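Local coordinates for ferric uptake regulation protein (Helicobacter pylori, PDB 2XIG) that represses iron-regulated genes as a homodimer, using ferrous iron as cofactor to bind their operators, at the interface of chains A and B. Numbering follows the deposited sequence. Chains: chain A/B, Ferric uptake regulation protein.

The interface of chains A and B. Residues chain A 103, 138-141; chain B 130-133.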
loop_
_atom_site.group_PDB
_atom_site.type_symbol
_atom_site.label_atom_id
_atom_site.label_comp_id
_atom_site.label_asym_id
_atom_site.label_seq_id
_atom_site.Cartn_x
_atom_site.Cartn_y
_atom_site.Cartn_z
ATOM N N LEU A 103 1.035 -1.555 -13.624
ATOM C CA LEU A 103 1.310 -1.680 -12.201
ATOM C C LEU A 103 2.680 -2.280 -11.909
ATOM O O LEU A 103 3.222 -2.090 -10.823
ATOM C CB LEU A 103 0.226 -2.525 -11.539
ATOM C CG LEU A 103 -1.095 -1.792 -11.318
ATOM C CD1 LEU A 103 -2.238 -2.778 -11.177
ATOM C CD2 LEU A 103 -0.992 -0.892 -10.091
ATOM N N MET A 138 -6.481 3.838 -15.882
ATOM C CA MET A 138 -6.654 2.395 -15.886
ATOM C C MET A 138 -5.341 1.784 -15.481
ATOM O O MET A 138 -4.318 2.074 -16.083
ATOM C CB MET A 138 -6.962 1.916 -17.292
ATOM C CG MET A 138 -7.902 2.801 -18.036
ATOM S SD MET A 138 -9.497 2.023 -18.144
ATOM C CE MET A 138 -9.721 2.132 -19.914
ATOM N N PHE A 139 -5.370 0.911 -14.483
ATOM C CA PHE A 139 -4.149 0.254 -14.033
ATOM C C PHE A 139 -4.168 -1.180 -14.531
ATOM O O PHE A 139 -5.169 -1.874 -14.390
ATOM C CB PHE A 139 -4.041 0.316 -12.511
ATOM C CG PHE A 139 -3.968 1.719 -11.966
ATOM C CD1 PHE A 139 -2.752 2.370 -11.857
ATOM C CD2 PHE A 139 -5.120 2.384 -11.556
ATOM C CE1 PHE A 139 -2.685 3.671 -11.354
ATOM C CE2 PHE A 139 -5.061 3.679 -11.050
ATOM C CZ PHE A 139 -3.845 4.323 -10.946
ATOM N N VAL A 140 -3.066 -1.607 -15.140
ATOM C CA VAL A 140 -3.047 -2.855 -15.893
ATOM C C VAL A 140 -1.772 -3.652 -15.682
ATOM O O VAL A 140 -0.830 -3.180 -15.052
ATOM C CB VAL A 140 -3.137 -2.578 -17.421
ATOM C CG1 VAL A 140 -4.345 -1.706 -17.751
ATOM C CG2 VAL A 140 -1.857 -1.926 -17.929
ATOM N N TRP A 141 -1.765 -4.870 -16.211
ATOM C CA TRP A 141 -0.526 -5.573 -16.501
ATOM C C TRP A 141 -0.340 -5.471 -18.007
ATOM O O TRP A 141 -1.163 -5.979 -18.772
ATOM C CB TRP A 141 -0.599 -7.045 -16.096
ATOM C CG TRP A 141 -0.852 -7.287 -14.645
ATOM C CD1 TRP A 141 -0.721 -6.391 -13.624
ATOM C CD2 TRP A 141 -1.242 -8.527 -14.045
ATOM N NE1 TRP A 141 -1.034 -6.991 -12.427
ATOM C CE2 TRP A 141 -1.353 -8.303 -12.659
ATOM C CE3 TRP A 141 -1.521 -9.801 -14.548
ATOM C CZ2 TRP A 141 -1.727 -9.306 -11.771
ATOM C CZ3 TRP A 141 -1.892 -10.792 -13.670
ATOM C CH2 TRP A 141 -1.992 -10.542 -12.294
ATOM N N LYS B 130 -4.005 -6.304 -19.415
ATOM C CA LYS B 130 -5.011 -6.891 -18.544
ATOM C C LYS B 130 -5.457 -5.830 -17.551
ATOM O O LYS B 130 -4.634 -5.283 -16.814
ATOM C CB LYS B 130 -4.441 -8.110 -17.806
ATOM C CG LYS B 130 -5.401 -8.764 -16.808
ATOM C CD LYS B 130 -4.680 -9.814 -15.965
ATOM C CE LYS B 130 -5.522 -10.288 -14.784
ATOM N NZ LYS B 130 -6.350 -11.490 -15.087
ATOM N N LEU B 131 -6.752 -5.526 -17.543
ATOM C CA LEU B 131 -7.273 -4.494 -16.653
ATOM C C LEU B 131 -7.358 -4.992 -15.209
ATOM O O LEU B 131 -8.087 -5.935 -14.905
ATOM C CB LEU B 131 -8.634 -3.980 -17.139
ATOM C CG LEU B 131 -9.245 -2.838 -16.321
ATOM C CD1 LEU B 131 -8.323 -1.625 -16.305
ATOM C CD2 LEU B 131 -10.627 -2.469 -16.848
ATOM N N ILE B 132 -6.607 -4.351 -14.320
ATOM C CA ILE B 132 -6.600 -4.711 -12.908
ATOM C C ILE B 132 -7.549 -3.845 -12.077
ATOM O O ILE B 132 -8.348 -4.350 -11.292
ATOM C CB ILE B 132 -5.174 -4.609 -12.317
ATOM C CG1 ILE B 132 -4.210 -5.536 -13.068
ATOM C CG2 ILE B 132 -5.178 -4.938 -10.841
ATOM C CD1 ILE B 132 -4.578 -7.021 -12.963
ATOM N N SER B 133 -7.441 -2.532 -12.229
ATOM C CA SER B 133 -8.343 -1.634 -11.533
ATOM C C SER B 133 -8.336 -0.305 -12.265
ATOM O O SER B 133 -7.615 -0.122 -13.241
ATOM C CB SER B 133 -7.917 -1.433 -10.076
ATOM O OG SER B 133 -6.730 -0.662 -9.987
#
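A:Trp141 and B:Lys130 close one end of an intermolecular antiparallel pairing in which strand 130-141 of each subunit lends an end to the other, an example of how a bulge lets two strands pair without losing bonds. Backbone bonds set the register: A:Trp141 N donates to B:Lys130 O at 3.0 Å, and B:Lys130 N returns a bond to A:Trp141 O. At the other end A:Phe139 N donates to B:Ser133 O at 2.8 Å. At this same residue the pairing becomes irregular, since A:Phe139 O accepts two consecutive amides of chain B, B:Ile132 N at 2.9 Å in the carbonyl plane and B:Ser133 N at 3.2 Å, tilted 25° from it. B:Ile132 and B:Ser133 thus form a classic beta-bulge opposite A:Phe139.

Apolar packing uses the same bulge. With CG1 anti to its carbonyl carbon (chi1 -59°), B:Ile132 reaches over one indole face of A:Trp141, where CD1 makes a CH-pi contact 3.6 Å from the five-membered ring centroid, off centre toward the NE1-CE2 rim. The other branch, CG2, diverges to meet A:Leu103 CD1, which also touches B:Ile132 CB at 3.6 Å, the two side chains crossing obliquely. B:Lys130 runs the same way as the tryptophan, its CD over the rim of the six-membered ring, 3.5 Å from A:Trp141 CE3, on the face that also takes B:Ile132 CD1. Repeated by two-fold symmetry, this patch joins the dimerization regions into a continuous intersubunit sheet, supporting the homodimer that carries two DNA-binding regions.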